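Local coordinates for alpha-glucosidase (Pseudoalteromonas sp. K8, PDB 5HQA), which hydrolyses alpha-glucosides as a chloride-activated, calcium-binding enzyme of glycoside hydrolase family 97, at residues A[140-145]-A[170-175]; A[258-263]-A[428-433]; A[583-588]-A[603-608]; A[41-46]-A[122-127]. All coordinates share one frame; numbering follows the deposited sequence. Where two conformers were deposited one is given.

How the contacts relate
From the N terminus, contact 4 closes first, bringing strand 122-134 back to strand 30-42 across 75 intervening residues. Strand 141-144 is the next strand in the chain, and contact 1 pairs it with 172-175 after 24 residues, in a different antiparallel sheet of the same N-terminal family region. Contact 2 spans 164 residues and ties the lead-in to the first strand of the parallel barrel to the start of strand 432-435. Contact 3 closes a loop of 14 residues within the C-terminal sheet region. The four follow one another in series, without nesting or crossing; the centres of contacts 3 and 4 are about 54 Å apart.

Contact 1. Residues A[140-145]-A[170-175]; sequences ATAWWI and TPFTFK
Lys175 lays its aliphatic chain against the outer carbon of the Trp143 indole. Its CG sits between the backbone N and the carbonyl carbon (chi1 66°), which sets that atom beside the ring. Lys175 CB comes within 4.0 Å of Trp143 CH2. Lys175 CG approaches Trp143 CH2 most closely, at 3.6 Å. Beyond it CD stays near the same carbon and CE is at the limit of contact. A lysine suits this partly exposed place because its methylenes can lie against the CH2 corner of the indole while the extended chain takes NZ away from the ring. The two side chains cross obliquely, and the ring also meets the backbone of Phe174 through CZ3.

Beneath them the backbones run antiparallel. Thr141 and Lys175 exchange two hydrogen bonds, Lys175 N reaching Thr141 O at 2.8 Å, and Trp143 N donates to Thr173 O. A water takes over, donating to Trp143 O and Pro171 O and accepting from Thr173 N, bridging the strands where they part. On the other side of the sheet, the pairing of Ala142 with Phe174 brings their CB atoms to 3.8 Å. Small Ala142 accommodates the Phe172 ring, whose CE1 lies 4.0 Å from Ala142 CB. Trp144 CB touches the edge of the Phe172 ring, 3.6 Å from CE1, the two side chains lying side by side.

Strand 141-144 lies between 158-161 and 172-175, and 181-187 flanks 172-175. Trp144 NE1 also bonds to Thr160 OG1 and Thr173 OG1 to Ser183 OG, while Trp143 packs on Val564, its side chain about 7 Å from the bound magnesium.

Contact 2. Residues A[258-263]-A[428-433]; sequences VSWVKP and KHKISI. With FMT (formic acid), chain L.
Trp260 NE1, on the indole that lies against Lys430, is gripped by two acceptors: O2 of a formic acid, probably from the crystallisation liquor, at 3.1 Å, at the ring edge and in its plane, and, weakly, the backbone O of Asp257. Lys430 covers one face of the same ring. Its CA stands over the six-membered ring, 3.6 Å from the centroid, in a CH-pi contact; CB and CG continue across the indole, and NZ ends 4.2 Å from the centroid of the five-membered ring, an off-centre cation-pi contact. The two side chains cross at about a right angle. Val261 CG2 covers the opposite face near its rim.

Lys430 is the C-prime residue of a Schellman motif ending helix 413-428 (phi 54°), a turn consistent with its CA facing the ring. Next to the indole, Ser432 OG touches Val261 CG2 at 3.5 Å and shares a water with Trp260 O. The small hydroxyl suits a place where an apolar branch and a water meet. An alanine in place of Trp260 would probably open a gap beside Lys430 CA and leave its ammonium without an aromatic partner.

The segments lie at the N-terminal ends of strands 264-269 and 432-435 of the parallel barrel, away from the annotated sites. The electron-rich indole face probably helps to accommodate the lysine charge, with one water as polar bridge between the segments.

Contact 3. Residues A[583-588]-A[603-608]; sequences NDWYLG and DFLDNG
Trp585 and Asp606 both hold CG anti to their carbonyl carbon, beside the backbone N (chi1 -77° and -56°); for Asp606 it is the carboxylate end that approaches the indole. Trp585 NE1 donates to Asp606 OD1 at 2.8 Å, with an N-H...O angle of 148°. The oxygen lies in the plane of the indole, at its edge, whereas the donor meets the carboxylate from above its plane. Tryptophan suits the place because a single N-H at the rim of a large apolar ring can serve one acceptor while the rest of the ring packs.

The packing comes from the residues just before Asp606. Over one face of the indole, Phe604 O approaches Trp585 CZ2 to 3.3 Å near the rim, and Leu605 CA covers the same face. Phe604 CD1 reaches Trp585 CE3 at 3.6 Å; the two rings are inclined obliquely, with centroids 5.2 Å apart, and the side chains slide past each other in opposite directions. Leu605 CD2 touches Trp585 CD1 at 3.8 Å, a branched apolar tip resting on the pyrrole end. Farther along strand 585-591, Leu587 CD1 adds a looser touch on Phe604 CZ.

Asp606 OD1 also receives a weak bond from a water that donates to Asn583 O, and OD2 forms a salt bridge with Lys573 of strand 567-574. The loop between strands 596-601 and 611-618 is thereby fastened to the C-terminal antiparallel sheet by both carboxylate oxygens. An indole N-H on one oxygen and an ammonium on the other would probably stabilise the ionised form of the aspartate.

Contact 4. Residues A[41-46]-A[122-127]; sequences EFKQHA and NIEITK
Phe42 sets its ring aslant to two isoleucines of the facing strand. Phe42 CE1 lies 3.7 Å from Ile123 CD1 and 3.8 Å from Ile125 CG1; both isoleucines meet the CD1-CE1 side of the ring obliquely, on opposite sides of its plane, while Glu124 O lies in plane at the ring's edge. A flat, rigid ring suits a place where two neighbours must be reached at once. An alanine at Phe42 would probably leave Ile123 CD1 and Ile125 CG1 without their aromatic partner and open a gap beside them on the buried side of the sheet.

Lys43 and Glu124 are turned differently: they lie side by side and point the same way. Lys43 CG stands anti to the backbone N (chi1 176°), and the extended chain passes Glu124 OE2, with CD 3.2 Å from it. The salt bridge from NZ to OE2 is long, 3.8 Å, and a water bridges the two groups.

At Glu41 the pairing forms a classic beta bulge, faced by Thr126 and Lys127. Glu41 O accepts from Thr126 N at 2.9 Å and from Lys127 N at 3.1 Å, both from the same side of the carbonyl plane, and Glu41 N donates to Lys127 O. Past the bulge, Lys43 N bonds to Glu124 O at 2.9 Å. These bonds keep the segments paired through the bulge, while the long, water-bridged charge pair probably adds little.

Contact 1. Residues A[140-145]-A[170-175]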
# COMPACT_ATOMS: atom_id res chain seq x y z
N ALA A 140 5.33 23.58 -10.41
CA ALA A 140 4.98 22.17 -10.27
C ALA A 140 3.67 22.01 -9.51
O ALA A 140 3.28 22.86 -8.69
CB ALA A 140 6.09 21.41 -9.54
N THR A 141 2.99 20.88 -9.76
CA THR A 141 1.72 20.54 -9.14
C THR A 141 1.89 19.24 -8.36
O THR A 141 2.45 18.28 -8.89
CB THR A 141 0.62 20.36 -10.18
OG1 THR A 141 0.44 21.57 -10.93
CG2 THR A 141 -0.70 19.95 -9.53
N ALA A 142 1.37 19.21 -7.13
CA ALA A 142 1.52 18.05 -6.25
C ALA A 142 0.17 17.52 -5.80
O ALA A 142 -0.80 18.28 -5.66
CB ALA A 142 2.38 18.40 -5.02
N TRP A 143 0.12 16.21 -5.55
CA TRP A 143 -1.07 15.54 -5.02
C TRP A 143 -0.63 14.79 -3.77
O TRP A 143 0.10 13.80 -3.87
CB TRP A 143 -1.65 14.57 -6.05
CG TRP A 143 -1.91 15.20 -7.40
CD1 TRP A 143 -3.03 15.87 -7.78
CD2 TRP A 143 -1.03 15.20 -8.54
NE1 TRP A 143 -2.91 16.28 -9.09
CE2 TRP A 143 -1.69 15.88 -9.58
CE3 TRP A 143 0.24 14.67 -8.78
CZ2 TRP A 143 -1.12 16.05 -10.84
CZ3 TRP A 143 0.80 14.84 -10.03
CH2 TRP A 143 0.12 15.53 -11.05
N TRP A 144 -1.08 15.24 -2.59
CA TRP A 144 -0.39 14.81 -1.37
C TRP A 144 -1.33 14.75 -0.18
O TRP A 144 -2.41 15.36 -0.17
CB TRP A 144 0.77 15.78 -1.07
CG TRP A 144 0.34 17.22 -0.97
CD1 TRP A 144 0.22 18.11 -1.99
CD2 TRP A 144 -0.03 17.92 0.23
NE1 TRP A 144 -0.20 19.34 -1.51
CE2 TRP A 144 -0.36 19.25 -0.15
CE3 TRP A 144 -0.12 17.57 1.58
CZ2 TRP A 144 -0.76 20.22 0.77
CZ3 TRP A 144 -0.52 18.53 2.50
CH2 TRP A 144 -0.83 19.84 2.10
N ILE A 145 -0.90 14.00 0.85
CA ILE A 145 -1.57 14.02 2.15
C ILE A 145 -0.62 14.55 3.21
O ILE A 145 0.61 14.35 3.12
CB ILE A 145 -2.11 12.63 2.55
CG1 ILE A 145 -1.00 11.57 2.53
CG2 ILE A 145 -3.32 12.24 1.68
CD1 ILE A 145 -1.26 10.39 3.49
N THR A 170 4.89 9.95 2.25
CA THR A 170 5.25 9.36 0.96
C THR A 170 4.43 8.09 0.75
O THR A 170 3.99 7.48 1.72
CB THR A 170 6.76 9.05 0.87
OG1 THR A 170 7.07 7.85 1.60
CG2 THR A 170 7.60 10.22 1.42
N PRO A 171 4.22 7.66 -0.51
CA PRO A 171 4.71 8.20 -1.80
C PRO A 171 4.20 9.61 -2.05
O PRO A 171 2.99 9.88 -1.93
CB PRO A 171 4.14 7.22 -2.83
CG PRO A 171 3.89 5.96 -2.05
CD PRO A 171 3.43 6.43 -0.71
N PHE A 172 5.12 10.50 -2.37
CA PHE A 172 4.82 11.91 -2.59
C PHE A 172 4.99 12.17 -4.08
O PHE A 172 6.12 12.15 -4.58
CB PHE A 172 5.75 12.79 -1.75
CG PHE A 172 5.61 14.26 -2.02
CD1 PHE A 172 4.36 14.87 -1.93
CD2 PHE A 172 6.72 15.04 -2.32
CE1 PHE A 172 4.22 16.24 -2.16
CE2 PHE A 172 6.59 16.41 -2.55
CZ PHE A 172 5.34 17.01 -2.47
N THR A 173 3.87 12.40 -4.77
CA THR A 173 3.83 12.44 -6.23
C THR A 173 3.51 13.85 -6.73
O THR A 173 2.62 14.52 -6.21
CB THR A 173 2.77 11.46 -6.74
OG1 THR A 173 3.14 10.14 -6.33
CG2 THR A 173 2.66 11.51 -8.26
N PHE A 174 4.24 14.28 -7.75
CA PHE A 174 4.00 15.60 -8.33
C PHE A 174 4.44 15.58 -9.78
O PHE A 174 5.06 14.62 -10.26
CB PHE A 174 4.72 16.69 -7.51
CG PHE A 174 6.22 16.48 -7.41
CD1 PHE A 174 6.76 15.69 -6.40
CD2 PHE A 174 7.08 17.06 -8.33
CE1 PHE A 174 8.13 15.50 -6.31
CE2 PHE A 174 8.44 16.87 -8.25
CZ PHE A 174 8.97 16.10 -7.24
N LYS A 175 4.10 16.64 -10.51
CA LYS A 175 4.59 16.79 -11.88
C LYS A 175 5.17 18.19 -12.04
O LYS A 175 4.72 19.14 -11.39
CB LYS A 175 3.49 16.56 -12.93
CG LYS A 175 2.38 17.58 -12.90
CD LYS A 175 1.44 17.40 -14.09
CE LYS A 175 0.32 18.43 -14.05
NZ LYS A 175 -0.65 18.27 -15.17
O HOH W 1 1.58 11.92 -2.88

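Contact 2. Residues A[258-263]-A[428-433]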
# COMPACT_ATOMS: atom_id res chain seq x y z
N VAL A 258 6.83 -20.47 0.54
CA VAL A 258 5.70 -19.68 1.04
C VAL A 258 4.44 -20.06 0.28
O VAL A 258 3.53 -19.24 0.10
CB VAL A 258 5.99 -18.17 0.95
CG1 VAL A 258 7.09 -17.79 1.93
CG2 VAL A 258 6.40 -17.78 -0.45
N SER A 259 4.36 -21.32 -0.15
CA SER A 259 3.15 -21.80 -0.81
C SER A 259 1.94 -21.77 0.12
O SER A 259 0.80 -21.86 -0.36
CB SER A 259 3.38 -23.21 -1.36
OG SER A 259 3.72 -24.10 -0.31
N TRP A 260 2.15 -21.63 1.43
CA TRP A 260 1.06 -21.52 2.39
C TRP A 260 0.43 -20.14 2.42
O TRP A 260 -0.56 -19.94 3.14
CB TRP A 260 1.56 -21.89 3.79
CG TRP A 260 2.84 -21.19 4.20
CD1 TRP A 260 4.12 -21.64 4.02
CD2 TRP A 260 2.95 -19.92 4.88
NE1 TRP A 260 5.01 -20.73 4.54
CE2 TRP A 260 4.32 -19.67 5.07
CE3 TRP A 260 2.02 -18.98 5.33
CZ2 TRP A 260 4.79 -18.52 5.71
CZ3 TRP A 260 2.48 -17.84 5.96
CH2 TRP A 260 3.86 -17.62 6.14
N VAL A 261 0.99 -19.17 1.70
CA VAL A 261 0.37 -17.86 1.51
C VAL A 261 -0.53 -17.96 0.28
O VAL A 261 -0.06 -18.24 -0.82
CB VAL A 261 1.43 -16.77 1.34
CG1 VAL A 261 0.76 -15.43 1.12
CG2 VAL A 261 2.37 -16.72 2.54
N LYS A 262 -1.83 -17.73 0.48
CA LYS A 262 -2.85 -17.99 -0.55
C LYS A 262 -3.58 -16.71 -0.94
O LYS A 262 -4.46 -16.25 -0.19
CB LYS A 262 -3.87 -19.02 -0.06
CG LYS A 262 -3.29 -20.37 0.37
CD LYS A 262 -2.59 -21.10 -0.78
CE LYS A 262 -2.62 -22.62 -0.57
NZ LYS A 262 -2.68 -22.96 0.89
N PRO A 263 -3.27 -16.12 -2.09
CA PRO A 263 -4.11 -15.01 -2.59
C PRO A 263 -5.53 -15.50 -2.81
O PRO A 263 -5.77 -16.66 -3.15
CB PRO A 263 -3.44 -14.63 -3.91
CG PRO A 263 -2.04 -15.16 -3.81
CD PRO A 263 -2.17 -16.43 -3.01
N LYS A 428 6.04 -17.87 11.52
CA LYS A 428 6.35 -19.14 12.18
C LYS A 428 5.12 -20.01 12.38
O LYS A 428 5.26 -21.22 12.57
CB LYS A 428 7.02 -18.89 13.53
CG LYS A 428 8.38 -18.24 13.44
CD LYS A 428 8.98 -18.04 14.83
CE LYS A 428 10.43 -17.58 14.74
NZ LYS A 428 10.59 -16.35 13.91
N HIS A 429 3.92 -19.42 12.34
CA HIS A 429 2.66 -20.14 12.45
C HIS A 429 1.99 -20.35 11.10
O HIS A 429 0.83 -20.79 11.05
CB HIS A 429 1.71 -19.40 13.39
CG HIS A 429 2.25 -19.25 14.78
ND1 HIS A 429 3.15 -18.26 15.13
CD2 HIS A 429 2.04 -19.98 15.90
CE1 HIS A 429 3.46 -18.38 16.41
NE2 HIS A 429 2.79 -19.41 16.90
N LYS A 430 2.69 -20.06 10.01
CA LYS A 430 2.14 -20.07 8.65
C LYS A 430 0.89 -19.19 8.56
O LYS A 430 -0.12 -19.56 7.94
CB LYS A 430 1.87 -21.50 8.17
CG LYS A 430 3.18 -22.28 7.96
CD LYS A 430 2.94 -23.68 7.40
CE LYS A 430 4.25 -24.47 7.31
NZ LYS A 430 5.41 -23.57 7.04
N ILE A 431 0.97 -18.00 9.15
CA ILE A 431 -0.11 -17.02 9.13
C ILE A 431 0.36 -15.80 8.35
O ILE A 431 1.49 -15.32 8.55
CB ILE A 431 -0.55 -16.64 10.56
CG1 ILE A 431 -1.24 -17.85 11.22
CG2 ILE A 431 -1.43 -15.39 10.56
CD1 ILE A 431 -1.57 -17.64 12.68
N SER A 432 -0.49 -15.29 7.46
CA SER A 432 -0.26 -14.06 6.72
C SER A 432 -1.00 -12.91 7.38
O SER A 432 -2.05 -13.10 8.01
CB SER A 432 -0.73 -14.21 5.27
OG SER A 432 0.04 -15.20 4.61
N ILE A 433 -0.46 -11.70 7.21
CA ILE A 433 -0.88 -10.52 7.96
C ILE A 433 -1.38 -9.45 7.00
O ILE A 433 -0.72 -9.13 6.01
CB ILE A 433 0.26 -9.98 8.84
CG1 ILE A 433 0.62 -10.99 9.92
CG2 ILE A 433 -0.14 -8.65 9.48
CD1 ILE A 433 -0.53 -11.29 10.88
C FMT L . 8.12 -20.83 6.60
O1 FMT L . 7.88 -20.18 7.62
O2 FMT L . 7.93 -20.41 5.45
O HOH W 2 -1.21 -17.74 4.99

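Contact 3. Residues A[583-588]-A[603-608]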
# COMPACT_ATOMS: atom_id res chain seq x y z
N ASN A 583 -5.02 -17.87 -18.76
CA ASN A 583 -5.25 -17.35 -20.11
C ASN A 583 -6.11 -16.10 -20.17
O ASN A 583 -6.07 -15.41 -21.19
CB ASN A 583 -5.89 -18.43 -20.98
CG ASN A 583 -5.02 -19.66 -21.11
OD1 ASN A 583 -5.50 -20.78 -21.00
ND2 ASN A 583 -3.73 -19.44 -21.34
N ASP A 584 -6.88 -15.79 -19.12
CA ASP A 584 -7.79 -14.64 -19.18
C ASP A 584 -7.08 -13.34 -18.82
O ASP A 584 -6.21 -13.30 -17.94
CB ASP A 584 -8.97 -14.84 -18.24
CG ASP A 584 -9.93 -15.89 -18.73
OD1 ASP A 584 -10.98 -16.07 -18.06
OD2 ASP A 584 -9.65 -16.54 -19.76
N TRP A 585 -7.47 -12.27 -19.50
CA TRP A 585 -7.11 -10.90 -19.15
C TRP A 585 -8.30 -10.21 -18.50
O TRP A 585 -9.46 -10.58 -18.71
CB TRP A 585 -6.69 -10.10 -20.39
CG TRP A 585 -5.31 -10.39 -20.90
CD1 TRP A 585 -4.94 -11.38 -21.76
CD2 TRP A 585 -4.13 -9.64 -20.60
NE1 TRP A 585 -3.59 -11.30 -22.01
CE2 TRP A 585 -3.07 -10.24 -21.31
CE3 TRP A 585 -3.87 -8.52 -19.80
CZ2 TRP A 585 -1.76 -9.76 -21.24
CZ3 TRP A 585 -2.56 -8.05 -19.73
CH2 TRP A 585 -1.53 -8.67 -20.45
N TYR A 586 -8.00 -9.19 -17.70
CA TYR A 586 -9.01 -8.39 -17.05
C TYR A 586 -8.67 -6.92 -17.21
O TYR A 586 -7.49 -6.56 -17.30
CB TYR A 586 -9.12 -8.73 -15.56
CG TYR A 586 -9.83 -10.04 -15.33
CD1 TYR A 586 -9.19 -11.26 -15.53
CD2 TYR A 586 -11.16 -10.05 -14.92
CE1 TYR A 586 -9.86 -12.46 -15.34
CE2 TYR A 586 -11.83 -11.24 -14.71
CZ TYR A 586 -11.18 -12.44 -14.92
OH TYR A 586 -11.85 -13.61 -14.71
N LEU A 587 -9.69 -6.07 -17.26
CA LEU A 587 -9.47 -4.64 -17.34
C LEU A 587 -10.35 -3.93 -16.32
O LEU A 587 -11.50 -4.32 -16.10
CB LEU A 587 -9.75 -4.11 -18.76
CG LEU A 587 -9.60 -2.60 -18.99
CD1 LEU A 587 -9.13 -2.33 -20.41
CD2 LEU A 587 -10.91 -1.85 -18.71
N GLY A 588 -9.80 -2.89 -15.70
CA GLY A 588 -10.62 -2.02 -14.87
C GLY A 588 -10.27 -0.58 -15.18
O GLY A 588 -9.10 -0.24 -15.39
N ASP A 603 -4.44 -4.27 -27.81
CA ASP A 603 -3.28 -5.03 -28.27
C ASP A 603 -2.48 -5.65 -27.12
O ASP A 603 -1.48 -6.33 -27.39
CB ASP A 603 -2.38 -4.17 -29.16
CG ASP A 603 -1.80 -2.95 -28.46
OD1 ASP A 603 -1.83 -2.85 -27.21
OD2 ASP A 603 -1.28 -2.06 -29.18
N PHE A 604 -2.87 -5.46 -25.86
CA PHE A 604 -2.28 -6.25 -24.79
C PHE A 604 -2.71 -7.71 -24.85
O PHE A 604 -2.01 -8.57 -24.31
CB PHE A 604 -2.62 -5.66 -23.41
CG PHE A 604 -4.09 -5.50 -23.16
CD1 PHE A 604 -4.83 -6.55 -22.64
CD2 PHE A 604 -4.73 -4.29 -23.43
CE1 PHE A 604 -6.20 -6.41 -22.40
CE2 PHE A 604 -6.09 -4.14 -23.19
CZ PHE A 604 -6.83 -5.20 -22.67
N LEU A 605 -3.83 -8.01 -25.50
CA LEU A 605 -4.29 -9.39 -25.60
C LEU A 605 -3.28 -10.23 -26.37
O LEU A 605 -2.62 -9.75 -27.29
CB LEU A 605 -5.66 -9.45 -26.28
CG LEU A 605 -6.81 -8.77 -25.54
CD1 LEU A 605 -8.07 -8.81 -26.40
CD2 LEU A 605 -7.03 -9.45 -24.21
N ASP A 606 -3.18 -11.51 -25.99
CA ASP A 606 -2.26 -12.43 -26.66
C ASP A 606 -2.55 -12.50 -28.15
O ASP A 606 -3.70 -12.67 -28.56
CB ASP A 606 -2.36 -13.82 -26.04
CG ASP A 606 -2.12 -13.80 -24.55
OD1 ASP A 606 -3.05 -13.45 -23.80
OD2 ASP A 606 -0.99 -14.13 -24.13
N ASN A 607 -1.50 -12.36 -28.95
CA ASN A 607 -1.66 -12.37 -30.40
C ASN A 607 -2.17 -13.73 -30.85
O ASN A 607 -1.80 -14.77 -30.31
CB ASN A 607 -0.33 -12.05 -31.08
CG ASN A 607 0.12 -10.63 -30.81
OD1 ASN A 607 -0.69 -9.70 -30.77
ND2 ASN A 607 1.43 -10.45 -30.63
N GLY A 608 -3.05 -13.71 -31.85
CA GLY A 608 -3.57 -14.94 -32.42
C GLY A 608 -4.60 -15.67 -31.58
O GLY A 608 -5.01 -16.77 -31.97
O HOH W 3 -4.33 -15.80 -23.13

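Contact 4. Residues A[41-46]-A[122-127]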
# COMPACT_ATOMS: atom_id res chain seq x y z
N GLU A 41 22.96 14.32 11.37
CA GLU A 41 23.27 14.85 12.69
C GLU A 41 22.87 13.83 13.75
O GLU A 41 21.89 13.09 13.57
CB GLU A 41 22.56 16.19 12.95
CG GLU A 41 23.04 17.28 12.02
CD GLU A 41 22.38 18.62 12.27
OE1 GLU A 41 21.54 18.73 13.19
OE2 GLU A 41 22.71 19.58 11.53
N PHE A 42 23.63 13.79 14.85
CA PHE A 42 23.46 12.83 15.92
C PHE A 42 23.26 13.57 17.23
O PHE A 42 23.61 14.74 17.36
CB PHE A 42 24.67 11.90 16.07
CG PHE A 42 25.08 11.23 14.79
CD1 PHE A 42 24.46 10.08 14.36
CD2 PHE A 42 26.11 11.76 14.02
CE1 PHE A 42 24.84 9.46 13.18
CE2 PHE A 42 26.50 11.15 12.84
CZ PHE A 42 25.87 9.99 12.42
N LYS A 43 22.72 12.86 18.22
CA LYS A 43 22.51 13.48 19.52
C LYS A 43 23.84 13.87 20.15
O LYS A 43 23.99 14.98 20.68
CB LYS A 43 21.74 12.54 20.45
CG LYS A 43 21.59 13.09 21.85
CD LYS A 43 20.79 12.16 22.73
CE LYS A 43 20.87 12.61 24.18
NZ LYS A 43 20.43 11.52 25.08
N GLN A 44 24.82 12.97 20.09
CA GLN A 44 26.10 13.21 20.74
C GLN A 44 27.27 13.13 19.77
O GLN A 44 28.18 13.95 19.84
CB GLN A 44 26.29 12.20 21.88
CG GLN A 44 27.59 12.36 22.64
CD GLN A 44 27.76 13.75 23.26
OE1 GLN A 44 26.82 14.30 23.85
NE2 GLN A 44 28.96 14.32 23.12
N HIS A 45 27.26 12.16 18.86
CA HIS A 45 28.33 12.04 17.88
C HIS A 45 28.44 13.32 17.05
O HIS A 45 27.46 14.03 16.83
CB HIS A 45 28.04 10.84 16.97
CG HIS A 45 29.25 10.33 16.26
ND1 HIS A 45 29.73 10.91 15.10
CD2 HIS A 45 30.07 9.29 16.53
CE1 HIS A 45 30.80 10.25 14.69
NE2 HIS A 45 31.03 9.26 15.55
N ALA A 46 29.66 13.61 16.60
CA ALA A 46 29.88 14.75 15.70
C ALA A 46 29.16 14.52 14.37
O ALA A 46 28.99 13.37 13.94
CB ALA A 46 31.38 14.95 15.46
N ASN A 122 27.41 3.45 20.20
CA ASN A 122 25.97 3.58 20.35
C ASN A 122 25.59 4.99 19.91
O ASN A 122 25.95 5.96 20.57
CB ASN A 122 25.53 3.32 21.78
CG ASN A 122 25.81 1.90 22.20
OD1 ASN A 122 25.41 0.95 21.53
ND2 ASN A 122 26.52 1.75 23.31
N ILE A 123 24.90 5.10 18.78
CA ILE A 123 24.60 6.42 18.26
C ILE A 123 23.09 6.58 18.15
O ILE A 123 22.33 5.61 18.10
CB ILE A 123 25.29 6.69 16.90
CG1 ILE A 123 24.89 5.66 15.86
CG2 ILE A 123 26.80 6.69 17.06
CD1 ILE A 123 23.96 6.22 14.85
N GLU A 124 22.67 7.84 18.14
CA GLU A 124 21.26 8.19 17.99
C GLU A 124 21.18 9.28 16.93
O GLU A 124 21.63 10.41 17.16
CB GLU A 124 20.67 8.65 19.32
CG GLU A 124 20.73 7.58 20.39
CD GLU A 124 20.12 8.02 21.70
OE1 GLU A 124 19.09 7.45 22.10
OE2 GLU A 124 20.66 8.96 22.32
N ILE A 125 20.62 8.93 15.77
CA ILE A 125 20.42 9.93 14.73
C ILE A 125 19.32 10.88 15.16
O ILE A 125 18.22 10.45 15.55
CB ILE A 125 20.07 9.25 13.40
CG1 ILE A 125 21.21 8.36 12.93
CG2 ILE A 125 19.69 10.29 12.33
CD1 ILE A 125 20.80 7.46 11.79
N THR A 126 19.60 12.18 15.10
CA THR A 126 18.59 13.19 15.36
C THR A 126 18.12 13.89 14.10
O THR A 126 17.04 14.48 14.11
CB THR A 126 19.12 14.24 16.35
OG1 THR A 126 20.37 14.76 15.85
CG2 THR A 126 19.35 13.61 17.72
N LYS A 127 18.90 13.84 13.02
CA LYS A 127 18.44 14.39 11.75
C LYS A 127 19.16 13.68 10.62
O LYS A 127 20.38 13.48 10.68
CB LYS A 127 18.69 15.90 11.67
CG LYS A 127 17.99 16.56 10.48
CD LYS A 127 18.03 18.08 10.56
CE LYS A 127 17.42 18.57 11.86
NZ LYS A 127 15.98 18.23 11.98
O HOH W 4 20.03 17.26 15.01
O HOH W 5 21.05 8.81 25.12